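Local atomic coordinates of phosphate-specific transport system accessory protein PhoU homolog (PDB entry 2I0M), a protein that probably helps to regulate phosphate uptake, as a zinc-binding homodimer of the PhoU family. Residues F79-M84 and L204-T209; S88-M93 and A198-R203. All blocks are in the same frame, centred on the assembly; numbering follows the deposited sequence.

In the fold
Both contacts join helices 74-105 and 177-209 through segments that run nearly antiparallel, and both are buried. Contact 2 (88-93 with 198-203) lies near the middle of the chain, its centre about 7 Å from the chain centre; contact 1 (79-84 with 204-209) lies about 18 Å out, where helix 177-209 ends, and contact 2 is nested within the loop that contact 1 closes. R203 of contact 2 packs on I81 and S82, linking the two. Contact 1 is mainly aromatic and aliphatic packing with one serine. Contact 2 mixes aliphatic packing with the carboxylate of D89, which bridges to the second subunit, while E91 on the same segment binds zinc without taking part in the packing.

Contact 1: residues F79-M84 and L204-T209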
ATOM      1  N   PHE A  79      -5.469  -6.544  19.171  1.00 44.21           N
ATOM      2  CA  PHE A  79      -4.433  -7.487  18.801  1.00 43.12           C
ATOM      3  C   PHE A  79      -4.812  -8.267  17.557  1.00 42.26           C
ATOM      4  O   PHE A  79      -4.109  -8.213  16.578  1.00 41.43           O
ATOM      5  CB  PHE A  79      -4.067  -8.445  19.943  1.00 42.74           C
ATOM      6  CG  PHE A  79      -3.057  -9.477  19.535  1.00 43.61           C
ATOM      7  CD1 PHE A  79      -1.696  -9.172  19.531  1.00 44.59           C
ATOM      8  CD2 PHE A  79      -3.461 -10.733  19.100  1.00 42.22           C
ATOM      9  CE1 PHE A  79      -0.758 -10.105  19.143  1.00 44.38           C
ATOM     10  CE2 PHE A  79      -2.534 -11.666  18.694  1.00 44.50           C
ATOM     11  CZ  PHE A  79      -1.176 -11.358  18.719  1.00 44.82           C
ATOM     12  N   VAL A  80      -5.925  -8.993  17.615  1.00 42.15           N
ATOM     13  CA  VAL A  80      -6.402  -9.796  16.488  1.00 42.01           C
ATOM     14  C   VAL A  80      -6.596  -8.919  15.219  1.00 42.47           C
ATOM     15  O   VAL A  80      -6.264  -9.351  14.106  1.00 41.86           O
ATOM     16  CB  VAL A  80      -7.675 -10.593  16.878  1.00 41.80           C
ATOM     17  CG1 VAL A  80      -8.294 -11.278  15.686  1.00 41.52           C
ATOM     18  CG2 VAL A  80      -7.352 -11.612  17.953  1.00 42.22           C
ATOM     19  N   ILE A  81      -7.092  -7.691  15.403  1.00 42.34           N
ATOM     20  CA  ILE A  81      -7.253  -6.733  14.299  1.00 43.32           C
ATOM     21  C   ILE A  81      -5.891  -6.362  13.702  1.00 43.37           C
ATOM     22  O   ILE A  81      -5.761  -6.179  12.500  1.00 43.71           O
ATOM     23  CB  ILE A  81      -8.002  -5.443  14.758  1.00 43.77           C
ATOM     24  CG1 ILE A  81      -9.477  -5.751  15.101  1.00 44.57           C
ATOM     25  CG2 ILE A  81      -7.915  -4.337  13.682  1.00 44.46           C
ATOM     26  CD1 ILE A  81     -10.271  -4.560  15.695  1.00 43.05           C
ATOM     27  N   SER A  82      -4.875  -6.272  14.553  1.00 43.42           N
ATOM     28  CA  SER A  82      -3.523  -5.945  14.126  1.00 43.52           C
ATOM     29  C   SER A  82      -2.886  -7.068  13.308  1.00 43.18           C
ATOM     30  O   SER A  82      -2.160  -6.805  12.370  1.00 42.73           O
ATOM     31  CB  SER A  82      -2.647  -5.619  15.340  1.00 43.62           C
ATOM     32  OG  SER A  82      -3.146  -4.486  16.025  1.00 45.96           O
ATOM     33  N   ILE A  83      -3.137  -8.314  13.693  1.00 43.67           N
ATOM     34  CA  ILE A  83      -2.632  -9.472  12.963  1.00 44.26           C
ATOM     35  C   ILE A  83      -3.311  -9.552  11.580  1.00 44.95           C
ATOM     36  O   ILE A  83      -2.632  -9.707  10.565  1.00 44.74           O
ATOM     37  CB  ILE A  83      -2.836 -10.776  13.765  1.00 44.19           C
ATOM     38  CG1 ILE A  83      -2.044 -10.754  15.097  1.00 44.42           C
ATOM     39  CG2 ILE A  83      -2.545 -11.998  12.901  1.00 43.63           C
ATOM     40  CD1 ILE A  83      -0.509 -10.967  15.023  1.00 43.75           C
ATOM     41  N   MET A  84      -4.633  -9.389  11.545  1.00 46.10           N
ATOM     42  CA  MET A  84      -5.401  -9.440  10.294  1.00 47.76           C
ATOM     43  C   MET A  84      -4.913  -8.399   9.308  1.00 47.38           C
ATOM     44  O   MET A  84      -4.664  -8.697   8.149  1.00 47.48           O
ATOM     45  CB  MET A  84      -6.886  -9.223  10.549  1.00 47.66           C
ATOM     46  CG  MET A  84      -7.586 -10.407  11.174  1.00 49.20           C
ATOM     47  SD  MET A  84      -9.385 -10.350  10.937  1.00 50.35           S
ATOM     48  CE  MET A  84      -9.949 -11.013  12.481  1.00 49.51           C
ATOM     49  N   LEU A 204       1.261  -1.324  15.198  1.00 41.92           N
ATOM     50  CA  LEU A 204       1.880  -1.622  16.490  1.00 42.03           C
ATOM     51  C   LEU A 204       1.680  -0.454  17.470  1.00 42.01           C
ATOM     52  O   LEU A 204       1.411  -0.677  18.658  1.00 41.55           O
ATOM     53  CB  LEU A 204       3.364  -1.936  16.282  1.00 42.03           C
ATOM     54  CG  LEU A 204       4.127  -3.048  17.017  1.00 43.54           C
ATOM     55  CD1 LEU A 204       3.220  -4.181  17.497  1.00 43.96           C
ATOM     56  CD2 LEU A 204       5.261  -3.592  16.106  1.00 42.06           C
ATOM     57  N   VAL A 205       1.773   0.785  16.981  1.00 41.91           N
ATOM     58  CA  VAL A 205       1.556   1.921  17.890  1.00 43.00           C
ATOM     59  C   VAL A 205       0.089   1.973  18.331  1.00 42.84           C
ATOM     60  O   VAL A 205      -0.189   2.197  19.503  1.00 42.31           O
ATOM     61  CB  VAL A 205       2.176   3.295  17.399  1.00 42.70           C
ATOM     62  CG1 VAL A 205       1.731   3.640  16.022  1.00 45.04           C
ATOM     63  CG2 VAL A 205       1.818   4.455  18.347  1.00 42.83           C
ATOM     64  N   TYR A 206      -0.823   1.707  17.390  1.00 43.15           N
ATOM     65  CA  TYR A 206      -2.255   1.564  17.649  1.00 43.32           C
ATOM     66  C   TYR A 206      -2.562   0.488  18.693  1.00 43.43           C
ATOM     67  O   TYR A 206      -3.505   0.613  19.472  1.00 42.77           O
ATOM     68  CB  TYR A 206      -2.991   1.258  16.335  1.00 44.24           C
ATOM     69  CG  TYR A 206      -4.249   0.438  16.487  1.00 44.25           C
ATOM     70  CD1 TYR A 206      -5.499   1.050  16.656  1.00 45.96           C
ATOM     71  CD2 TYR A 206      -4.191  -0.952  16.451  1.00 44.20           C
ATOM     72  CE1 TYR A 206      -6.670   0.278  16.792  1.00 46.53           C
ATOM     73  CE2 TYR A 206      -5.331  -1.726  16.587  1.00 45.50           C
ATOM     74  CZ  TYR A 206      -6.564  -1.115  16.747  1.00 46.79           C
ATOM     75  OH  TYR A 206      -7.677  -1.918  16.884  1.00 48.55           O
ATOM     76  N   LEU A 207      -1.771  -0.575  18.690  1.00 43.75           N
ATOM     77  CA  LEU A 207      -1.965  -1.675  19.622  1.00 44.17           C
ATOM     78  C   LEU A 207      -1.661  -1.239  21.073  1.00 44.84           C
ATOM     79  O   LEU A 207      -2.425  -1.525  21.996  1.00 45.06           O
ATOM     80  CB  LEU A 207      -1.134  -2.884  19.167  1.00 44.21           C
ATOM     81  CG  LEU A 207      -1.066  -4.177  19.982  1.00 44.31           C
ATOM     82  CD1 LEU A 207      -2.451  -4.723  20.334  1.00 44.06           C
ATOM     83  CD2 LEU A 207      -0.235  -5.207  19.243  1.00 43.30           C
ATOM     84  N   GLU A 208      -0.570  -0.514  21.270  1.00 45.59           N
ATOM     85  CA  GLU A 208      -0.232  -0.029  22.594  1.00 46.71           C
ATOM     86  C   GLU A 208      -1.077   1.169  22.997  1.00 47.50           C
ATOM     87  O   GLU A 208      -1.442   1.324  24.156  1.00 47.44           O
ATOM     88  CB  GLU A 208       1.253   0.317  22.689  1.00 46.79           C
ATOM     89  CG  GLU A 208       1.655   0.730  24.116  1.00 48.18           C
ATOM     90  CD  GLU A 208       3.076   0.374  24.483  1.00 48.34           C
ATOM     91  OE1 GLU A 208       3.944   0.348  23.598  1.00 48.51           O
ATOM     92  OE2 GLU A 208       3.325   0.128  25.677  1.00 51.15           O
ATOM     93  N   THR A 209      -1.408   1.990  22.009  1.00 48.70           N
ATOM     94  CA  THR A 209      -2.027   3.288  22.199  1.00 49.78           C
ATOM     95  C   THR A 209      -3.557   3.229  22.191  1.00 50.52           C
ATOM     96  O   THR A 209      -4.205   3.831  23.041  1.00 50.53           O
ATOM     97  CB  THR A 209      -1.473   4.242  21.120  1.00 49.89           C
ATOM     98  OG1 THR A 209      -0.198   4.732  21.559  1.00 50.76           O
ATOM     99  CG2 THR A 209      -2.384   5.405  20.846  1.00 51.31           C
TER
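L207 packs its branched end against the backbone and CB of F79. These are also the residues whose CA atoms come closest, at 6.4 Å. The CB of L207 points toward helix 74-105 and CG stands anti to the backbone N (chi1 177°); beyond it, CD1 lies 3.7 Å from F79 N and 4.1 Å from F79 CB. F79 CB points away overall, yet the ring still has L207 CD2 obliquely beside it. I83 CG1 lies 3.7 Å above one face of that F79 ring, offset toward its rim. Leucine suits this place because its two methyls can reach both the backbone of F79 and the neighbourhood of its ring.

The two segments run antiparallel at 176°, their axes 9.8 Å apart, as neighbours in the all-helical PhoU fold. Helices 5-35 and 39-66 cover the farther sides of segment 79-84, receiving V80 and I83.

The aromatic part belongs to Y206. Its side chain crosses that of I81 at about a right angle, and the hydroxyl OH lies 3.9 Å from I81 CD1, with CG2 and CB of the same isoleucine close by. S82 approaches the ring at its edge and in its plane, OG being 3.6 Å from Y206 CE2. A small serine lets the ring come near the helix, and its hydroxyl is satisfied locally by a hydrogen bond with R78 O, one turn earlier.

Polar links between the helices come from just outside: R78 NH2 hydrogen-bonds L207 O, tying helix 74-105 to the last turn of helix 177-209. R203 makes a cation-pi contact with Y206, and in the second subunit E60 packs on I81.

Contact 2: residues S88-M93 and A198-R203; sequences SDLERM and ANICER. With ZN (zinc ion), chain D.
I200 has the most surface buried here, and three side chains of helix 74-105 gather round it. Its CD1 lies 3.8 Å from L90 CD1, the two side chains crossing at about a right angle, and 4.0 Å from M93 SD. M93 bends at its last torsion (chi3 61°), which turns CE aside from the chain's extended course. An unbranched, flexible methionine and a branched leucine suit a site where one isoleucine end must be lined by two residues a turn apart.

D89, next in buried surface, slides past I200 in the opposite direction, its CB 3.8 Å from I200 CG1. D89 OD2 then sits 3.6 Å from N199 CB, a packing contact. Its charge partner lies elsewhere: OD1 forms a salt bridge with R92 NH1 of the second subunit, and R92 here answers D89 of that subunit.

N199 crosses D89 at about a right angle. Within its helix, N199 ND2 donates to E202 OE2 (3.2 Å) in a bent bond (141°), nearly in the amide plane but reaching the carboxylate's anti side 33° out of plane; this may help to hold the amide's rotation.

E91 binds zinc from another side of its helix through OE2 (2.3 Å) and, more loosely, OE1 (2.6 Å), joined by D95 of the same chain and D214 of the second subunit. E91 and D95 make up an ExxxD metal-binding pattern of PhoU proteins, here shared across the dimer interface.

Around the antiparallel pair, helix 5-35 covers L90 and M93 through F16, L19 and V23, whereas helix 39-66 lies against S88 and E91.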
ATOM      1  N   SER A  88      -1.958  -9.165   5.779  1.00 46.03           N
ATOM      2  CA  SER A  88      -2.249  -8.543   4.483  1.00 45.54           C
ATOM      3  C   SER A  88      -1.147  -7.629   3.908  1.00 44.76           C
ATOM      4  O   SER A  88      -0.839  -7.693   2.717  1.00 44.65           O
ATOM      5  CB  SER A  88      -3.554  -7.757   4.588  1.00 45.45           C
ATOM      6  OG  SER A  88      -3.776  -7.014   3.406  1.00 47.48           O
ATOM      7  N   ASP A  89      -0.589  -6.760   4.739  1.00 44.34           N
ATOM      8  CA  ASP A  89       0.536  -5.912   4.343  1.00 44.37           C
ATOM      9  C   ASP A  89       1.746  -6.787   3.968  1.00 44.11           C
ATOM     10  O   ASP A  89       2.525  -6.464   3.066  1.00 43.04           O
ATOM     11  CB  ASP A  89       0.930  -4.968   5.498  1.00 44.93           C
ATOM     12  CG  ASP A  89      -0.046  -3.817   5.698  1.00 45.85           C
ATOM     13  OD1 ASP A  89      -0.889  -3.551   4.820  1.00 51.07           O
ATOM     14  OD2 ASP A  89       0.043  -3.135   6.737  1.00 49.90           O
ATOM     15  N   LEU A  90       1.873  -7.903   4.681  1.00 43.76           N
ATOM     16  CA  LEU A  90       2.934  -8.847   4.489  1.00 43.73           C
ATOM     17  C   LEU A  90       2.774  -9.549   3.130  1.00 43.62           C
ATOM     18  O   LEU A  90       3.745  -9.653   2.387  1.00 43.38           O
ATOM     19  CB  LEU A  90       2.933  -9.837   5.658  1.00 44.35           C
ATOM     20  CG  LEU A  90       4.134 -10.201   6.531  1.00 45.18           C
ATOM     21  CD1 LEU A  90       5.016  -9.009   7.014  1.00 45.42           C
ATOM     22  CD2 LEU A  90       3.599 -11.002   7.713  1.00 44.24           C
ATOM     23  N   GLU A  91       1.567  -9.991   2.768  1.00 43.72           N
ATOM     24  CA  GLU A  91       1.418 -10.546   1.411  1.00 43.55           C
ATOM     25  C   GLU A  91       1.604  -9.539   0.281  1.00 43.10           C
ATOM     26  O   GLU A  91       1.985  -9.917  -0.825  1.00 42.91           O
ATOM     27  CB  GLU A  91       0.287 -11.614   1.236  1.00 43.73           C
ATOM     28  CG  GLU A  91      -1.003 -11.373   0.489  1.00 42.64           C
ATOM     29  CD  GLU A  91      -0.911 -10.691  -0.869  1.00 43.03           C
ATOM     30  OE1 GLU A  91      -0.908  -9.440  -0.867  1.00 41.37           O
ATOM     31  OE2 GLU A  91      -0.921 -11.377  -1.929  1.00 40.66           O
ATOM     32  N   ARG A  92       1.390  -8.255   0.570  1.00 42.61           N
ATOM     33  CA  ARG A  92       1.668  -7.214  -0.429  1.00 42.09           C
ATOM     34  C   ARG A  92       3.176  -6.976  -0.527  1.00 41.09           C
ATOM     35  O   ARG A  92       3.713  -6.818  -1.620  1.00 41.23           O
ATOM     36  CB  ARG A  92       0.860  -5.947  -0.162  1.00 42.03           C
ATOM     37  CG  ARG A  92      -0.638  -6.189  -0.372  1.00 43.61           C
ATOM     38  CD  ARG A  92      -1.468  -5.021   0.037  1.00 46.92           C
ATOM     39  NE  ARG A  92      -2.900  -5.311  -0.018  1.00 50.56           N
ATOM     40  CZ  ARG A  92      -3.844  -4.463   0.393  1.00 52.57           C
ATOM     41  NH1 ARG A  92      -3.496  -3.271   0.890  1.00 51.78           N
ATOM     42  NH2 ARG A  92      -5.134  -4.798   0.297  1.00 51.75           N
ATOM     43  N   MET A  93       3.853  -6.994   0.616  1.00 40.13           N
ATOM     44  CA  MET A  93       5.332  -7.034   0.649  1.00 38.34           C
ATOM     45  C   MET A  93       5.879  -8.170  -0.229  1.00 39.20           C
ATOM     46  O   MET A  93       6.655  -7.923  -1.157  1.00 39.19           O
ATOM     47  CB  MET A  93       5.825  -7.131   2.090  1.00 38.65           C
ATOM     48  CG  MET A  93       5.539  -5.821   2.864  1.00 37.96           C
ATOM     49  SD  MET A  93       5.750  -5.895   4.647  1.00 31.68           S
ATOM     50  CE  MET A  93       7.466  -6.312   4.654  1.00 34.41           C
ATOM     51  N   ALA A 198       6.324   0.201   7.421  1.00 41.17           N
ATOM     52  CA  ALA A 198       5.957   1.388   8.174  1.00 41.71           C
ATOM     53  C   ALA A 198       4.484   1.321   8.611  1.00 41.77           C
ATOM     54  O   ALA A 198       4.159   1.642   9.744  1.00 42.59           O
ATOM     55  CB  ALA A 198       6.213   2.653   7.324  1.00 41.92           C
ATOM     56  N   ASN A 199       3.609   0.920   7.696  1.00 41.64           N
ATOM     57  CA  ASN A 199       2.241   0.572   8.009  1.00 41.90           C
ATOM     58  C   ASN A 199       2.097  -0.463   9.144  1.00 41.57           C
ATOM     59  O   ASN A 199       1.217  -0.319   9.980  1.00 41.98           O
ATOM     60  CB  ASN A 199       1.501   0.104   6.748  1.00 42.45           C
ATOM     61  CG  ASN A 199       1.149   1.257   5.792  1.00 45.27           C
ATOM     62  OD1 ASN A 199       1.051   1.064   4.567  1.00 48.87           O
ATOM     63  ND2 ASN A 199       0.950   2.448   6.345  1.00 45.44           N
ATOM     64  N   ILE A 200       2.962  -1.473   9.207  1.00 41.51           N
ATOM     65  CA  ILE A 200       2.835  -2.492  10.260  1.00 41.60           C
ATOM     66  C   ILE A 200       3.271  -1.891  11.591  1.00 42.06           C
ATOM     67  O   ILE A 200       2.648  -2.134  12.626  1.00 42.57           O
ATOM     68  CB  ILE A 200       3.584  -3.807   9.943  1.00 41.52           C
ATOM     69  CG1 ILE A 200       3.057  -4.443   8.649  1.00 42.20           C
ATOM     70  CG2 ILE A 200       3.438  -4.806  11.098  1.00 42.15           C
ATOM     71  CD1 ILE A 200       3.902  -5.587   8.129  1.00 41.10           C
ATOM     72  N   CYS A 201       4.304  -1.053  11.523  1.00 42.46           N
ATOM     73  CA  CYS A 201       4.750  -0.208  12.630  1.00 42.58           C
ATOM     74  C   CYS A 201       3.649   0.653  13.257  1.00 42.35           C
ATOM     75  O   CYS A 201       3.508   0.673  14.465  1.00 42.00           O
ATOM     76  CB  CYS A 201       5.953   0.645  12.199  1.00 42.05           C
ATOM     77  SG  CYS A 201       7.476  -0.311  11.907  1.00 44.09           S
ATOM     78  N   GLU A 202       2.875   1.361  12.432  1.00 43.14           N
ATOM     79  CA  GLU A 202       1.744   2.178  12.907  1.00 43.29           C
ATOM     80  C   GLU A 202       0.664   1.345  13.599  1.00 42.51           C
ATOM     81  O   GLU A 202       0.100   1.761  14.598  1.00 42.32           O
ATOM     82  CB  GLU A 202       1.102   2.959  11.759  1.00 43.37           C
ATOM     83  CG  GLU A 202       2.037   3.930  11.050  1.00 45.52           C
ATOM     84  CD  GLU A 202       1.329   4.765   9.986  1.00 46.09           C
ATOM     85  OE1 GLU A 202       1.409   6.005  10.056  1.00 50.50           O
ATOM     86  OE2 GLU A 202       0.699   4.184   9.074  1.00 50.69           O
ATOM     87  N   ARG A 203       0.380   0.175  13.046  1.00 42.41           N
ATOM     88  CA  ARG A 203      -0.526  -0.807  13.650  1.00 42.68           C
ATOM     89  C   ARG A 203      -0.053  -1.218  15.046  1.00 41.97           C
ATOM     90  O   ARG A 203      -0.854  -1.443  15.950  1.00 41.69           O
ATOM     91  CB  ARG A 203      -0.596  -2.052  12.748  1.00 42.56           C
ATOM     92  CG  ARG A 203      -1.832  -2.896  12.914  1.00 43.31           C
ATOM     93  CD  ARG A 203      -3.023  -2.372  12.081  1.00 45.59           C
ATOM     94  NE  ARG A 203      -4.016  -1.738  12.939  1.00 45.79           N
ATOM     95  CZ  ARG A 203      -5.245  -1.392  12.574  1.00 43.32           C
ATOM     96  NH1 ARG A 203      -5.686  -1.621  11.344  1.00 40.93           N
ATOM     97  NH2 ARG A 203      -6.037  -0.818  13.471  1.00 43.22           N
TER
HETATM   98 ZN    ZN D 219      -1.433  -9.701  -3.386  1.00 46.45          ZN